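Local coordinates for protein acyl-coenzyme A oxidase (Caenorhabditis elegans, PDB 5K3H) that catalyses the FAD-dependent desaturation of acyl-CoA to (2E)-enoyl-CoA with release of hydrogen peroxide, the first step of peroxisomal beta-oxidation, at residues I557-K560 with E561-D565; T158-Q161 with N162-T165. All blocks are in the same frame, centred on the assembly; numbering follows the deposited sequence.

Contact 1: I557-K560 with E561-D565; sequences ITIK and EALSD
Glu561 lies one turn after Ile557 in the first turns of helix 557-577, and the two side chains run side by side in the same direction. The CG2 methyl of Ile557 meets the carboxylate carbon CD of Glu561 at 4.0 Å. CG of Glu561 sits beside its backbone N (chi1 -69°) and extends from there, which carries the methylene row past Ile557 O, with CG 3.2 Å from that oxygen. The same oxygen accepts the N-H of Glu561 at 3.0 Å.

In Lys560, CG is anti to the backbone N (chi1 174°), and the long chain reaches back to the end of helix 520-553 and the loop after it, where NZ makes weak hydrogen bonds to Asn552 O and Ile554 O. The carbonyl O of Lys560 stays in the helix ladder and accepts Ser564 N at 2.8 Å.

On the buried face, Ile559 CG2 touches Leu563 CD1 at 4.2 Å. The N-H of Leu563 bonds to Ile559 O at 3.0 Å and is nearly straight, at 168°. Met30 of helix 27-35 packs on both side chains, and Tyr352 and Phe356 of helix 338-367 pack on Leu563.

The chemistry is that of an amphipathic helix start. Backbone bonds hold the turns. Ile559, Ala562 and Leu563 face the buried side, while Ile557, Thr558 and Glu561 are exposed. Glu561 sets CB and CG against Ile557 O, its carboxylate beside the methyl.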
loop_
_atom_site.group_PDB
_atom_site.type_symbol
_atom_site.label_atom_id
_atom_site.label_comp_id
_atom_site.label_asym_id
_atom_site.label_seq_id
_atom_site.Cartn_x
_atom_site.Cartn_y
_atom_site.Cartn_z
ATOM N N ILE B 557 23.679 28.304 -11.100
ATOM C CA ILE B 557 23.355 28.735 -9.737
ATOM C C ILE B 557 21.869 28.543 -9.410
ATOM O O ILE B 557 21.527 28.132 -8.297
ATOM C CB ILE B 557 23.790 30.203 -9.539
ATOM C CG1 ILE B 557 25.311 30.294 -9.432
ATOM C CG2 ILE B 557 23.169 30.771 -8.287
ATOM C CD1 ILE B 557 25.853 31.733 -9.507
ATOM N N THR B 558 20.962 28.788 -10.366
ATOM C CA THR B 558 19.537 28.656 -10.043
ATOM C C THR B 558 19.148 27.194 -9.836
ATOM O O THR B 558 18.310 26.889 -8.979
ATOM C CB THR B 558 18.652 29.318 -11.119
ATOM O OG1 THR B 558 18.900 28.762 -12.430
ATOM C CG2 THR B 558 18.894 30.810 -11.153
ATOM N N ILE B 559 19.768 26.281 -10.593
ATOM C CA ILE B 559 19.564 24.851 -10.405
ATOM C C ILE B 559 20.163 24.373 -9.085
ATOM O O ILE B 559 19.563 23.562 -8.370
ATOM C CB ILE B 559 20.177 24.090 -11.599
ATOM C CG1 ILE B 559 19.480 24.481 -12.906
ATOM C CG2 ILE B 559 20.211 22.584 -11.337
ATOM C CD1 ILE B 559 17.964 24.157 -12.957
ATOM N N LYS B 560 21.363 24.845 -8.751
ATOM C CA LYS B 560 22.030 24.385 -7.537
ATOM C C LYS B 560 21.285 24.855 -6.285
ATOM O O LYS B 560 21.215 24.126 -5.281
ATOM C CB LYS B 560 23.475 24.870 -7.552
ATOM C CG LYS B 560 24.272 24.589 -6.301
ATOM C CD LYS B 560 25.664 25.159 -6.507
ATOM C CE LYS B 560 26.585 24.915 -5.335
ATOM N NZ LYS B 560 27.874 24.400 -5.874
ATOM N N GLU B 561 20.737 26.075 -6.323
ATOM C CA GLU B 561 19.940 26.574 -5.213
ATOM C C GLU B 561 18.614 25.835 -5.078
ATOM O O GLU B 561 18.084 25.715 -3.967
ATOM C CB GLU B 561 19.679 28.071 -5.390
ATOM C CG GLU B 561 20.929 28.904 -5.221
ATOM C CD GLU B 561 20.640 30.387 -5.205
ATOM O OE1 GLU B 561 19.557 30.786 -5.717
ATOM O OE2 GLU B 561 21.463 31.132 -4.601
ATOM N N ALA B 562 18.016 25.409 -6.198
ATOM C CA ALA B 562 16.778 24.642 -6.114
ATOM C C ALA B 562 17.030 23.284 -5.483
ATOM O O ALA B 562 16.280 22.850 -4.606
ATOM C CB ALA B 562 16.157 24.480 -7.502
ATOM N N LEU B 563 18.080 22.589 -5.933
ATOM C CA LEU B 563 18.388 21.279 -5.381
ATOM C C LEU B 563 18.958 21.378 -3.976
ATOM O O LEU B 563 18.737 20.488 -3.153
ATOM C CB LEU B 563 19.356 20.555 -6.306
ATOM C CG LEU B 563 18.674 20.188 -7.620
ATOM C CD1 LEU B 563 19.642 19.484 -8.548
ATOM C CD2 LEU B 563 17.422 19.328 -7.364
ATOM N N SER B 564 19.656 22.464 -3.675
ATOM C CA SER B 564 20.150 22.658 -2.324
ATOM C C SER B 564 18.999 22.833 -1.351
ATOM O O SER B 564 19.057 22.331 -0.224
ATOM C CB SER B 564 21.090 23.859 -2.290
ATOM O OG SER B 564 21.422 24.238 -0.965
ATOM N N ASP B 565 17.945 23.550 -1.763
ATOM C CA ASP B 565 16.736 23.612 -0.945
ATOM C C ASP B 565 16.152 22.228 -0.750
ATOM O O ASP B 565 15.743 21.870 0.356
ATOM C CB ASP B 565 15.674 24.506 -1.584
ATOM C CG ASP B 565 16.074 25.949 -1.618
ATOM O OD1 ASP B 565 17.045 26.309 -0.920
ATOM O OD2 ASP B 565 15.376 26.735 -2.307
#

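Contact 2: T158-Q161 with N162-T165; sequences TNLQ and NLET
Leu163 folds back against Leu160 at the tight side of this turn. Its CG lies 3.4 Å from Leu160 O, and its CD1 meets Leu160 CG at 4.4 Å. The N-H of Leu163 also points to Leu160 O, but that bond is weak. His205 NE2 makes a hydrogen bond to the same oxygen. Leu163 is buried on Val203 and His205 of strand 199-208.

The other side is looser. The amides of Asn159 and Asn162 cross with their planes 85° apart, and Asn159 ND2 is 3.5 Å from Asn162 OD1. Asn162 also packs on Glu331 of the second subunit. Gln161 is exposed, its chain bent at chi2, and touches Pro215 of strand 211-221.

Asn159 shapes the backbone between the two sides. A chi1 of -159° turns its amide over the next residues, and OD1 accepts Gln161 N at 3.1 Å, forming an Asx turn. Asn159 O accepts Asn162 N, also at 3.1 Å, with the donor well above the carbonyl plane.

The turn thus rests on one side-chain hydrogen bond, one sound backbone bond and one weak one, plus a small leucine contact. It connects Thr158, an FAD-binding residue, to the sheet, and Asn162 meets the partner subunit.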
loop_
_atom_site.group_PDB
_atom_site.type_symbol
_atom_site.label_atom_id
_atom_site.label_comp_id
_atom_site.label_asym_id
_atom_site.label_seq_id
_atom_site.Cartn_x
_atom_site.Cartn_y
_atom_site.Cartn_z
ATOM N N THR B 158 14.648 -17.529 -2.831
ATOM C CA THR B 158 15.849 -16.792 -2.437
ATOM C C THR B 158 17.164 -17.493 -2.800
ATOM O O THR B 158 17.964 -16.953 -3.572
ATOM C CB THR B 158 15.783 -16.508 -0.922
ATOM O OG1 THR B 158 15.943 -17.732 -0.189
ATOM C CG2 THR B 158 14.424 -15.882 -0.547
ATOM N N ASN B 159 17.409 -18.679 -2.250
ATOM C CA ASN B 159 18.733 -19.298 -2.287
ATOM C C ASN B 159 18.849 -20.223 -3.500
ATOM O O ASN B 159 18.192 -21.270 -3.558
ATOM C CB ASN B 159 18.999 -20.068 -0.992
ATOM C CG ASN B 159 20.486 -20.310 -0.735
ATOM O OD1 ASN B 159 21.322 -20.142 -1.626
ATOM N ND2 ASN B 159 20.817 -20.728 0.492
ATOM N N LEU B 160 19.703 -19.847 -4.461
ATOM C CA LEU B 160 20.055 -20.754 -5.548
ATOM C C LEU B 160 20.451 -22.135 -5.048
ATOM O O LEU B 160 20.238 -23.132 -5.750
ATOM C CB LEU B 160 21.204 -20.163 -6.368
ATOM C CG LEU B 160 20.851 -19.206 -7.504
ATOM C CD1 LEU B 160 20.203 -17.938 -6.981
ATOM C CD2 LEU B 160 22.122 -18.869 -8.275
ATOM N N GLN B 161 20.987 -22.228 -3.828
ATOM C CA GLN B 161 21.522 -23.504 -3.362
ATOM C C GLN B 161 20.437 -24.501 -2.961
ATOM O O GLN B 161 20.729 -25.696 -2.829
ATOM C CB GLN B 161 22.486 -23.288 -2.184
ATOM C CG GLN B 161 23.685 -22.366 -2.475
ATOM C CD GLN B 161 24.546 -22.793 -3.675
ATOM O OE1 GLN B 161 24.910 -23.960 -3.835
ATOM N NE2 GLN B 161 24.891 -21.827 -4.508
ATOM N N ASN B 162 19.202 -24.055 -2.760
ATOM C CA ASN B 162 18.129 -24.962 -2.381
ATOM C C ASN B 162 17.118 -25.189 -3.502
ATOM O O ASN B 162 16.037 -25.735 -3.243
ATOM C CB ASN B 162 17.427 -24.445 -1.120
ATOM C CG ASN B 162 18.345 -24.450 0.114
ATOM O OD1 ASN B 162 18.595 -23.404 0.744
ATOM N ND2 ASN B 162 18.863 -25.635 0.449
ATOM N N LEU B 163 17.439 -24.791 -4.734
ATOM C CA LEU B 163 16.603 -25.128 -5.881
ATOM C C LEU B 163 16.493 -26.644 -6.066
ATOM O O LEU B 163 17.383 -27.415 -5.698
ATOM C CB LEU B 163 17.171 -24.480 -7.143
ATOM C CG LEU B 163 17.182 -22.954 -7.143
ATOM C CD1 LEU B 163 17.941 -22.424 -8.351
ATOM C CD2 LEU B 163 15.762 -22.417 -7.151
ATOM N N GLU B 164 15.375 -27.069 -6.645
ATOM C CA GLU B 164 15.123 -28.490 -6.859
ATOM C C GLU B 164 15.218 -28.962 -8.309
ATOM O O GLU B 164 15.385 -30.157 -8.553
ATOM C CB GLU B 164 13.759 -28.876 -6.280
ATOM C CG GLU B 164 13.713 -28.903 -4.760
ATOM C CD GLU B 164 12.305 -28.771 -4.218
ATOM O OE1 GLU B 164 11.411 -29.498 -4.698
ATOM O OE2 GLU B 164 12.090 -27.941 -3.312
ATOM N N THR B 165 15.108 -28.052 -9.272
ATOM C CA THR B 165 15.184 -28.480 -10.664
ATOM C C THR B 165 16.578 -29.031 -10.971
ATOM O O THR B 165 17.590 -28.417 -10.620
ATOM C CB THR B 165 14.830 -27.316 -11.585
ATOM O OG1 THR B 165 13.487 -26.884 -11.297
ATOM C CG2 THR B 165 14.946 -27.750 -13.070
#

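In the fold
Contact 1 is a helix start and contact 2 a loop turn, on opposite sides of the chain's centre. Their centres are 49 Å apart and their nearest atoms about 36 Å. Contact 2 comes first in the sequence, in the loop between strands 147-150 and 166-170. It belongs to the FAD site shared between subunits: the side chain of Leu160 is about 3 Å from that of Gln151, which binds FAD, and Thr158 OG1 bonds to Gln322 of the second subunit. Contact 1 lies in the C-terminal helical part, away from the annotated sites, and no other protein chain touches it. Contact 2 thus borders cofactor and partner subunit, whereas contact 1 packs within its own chain.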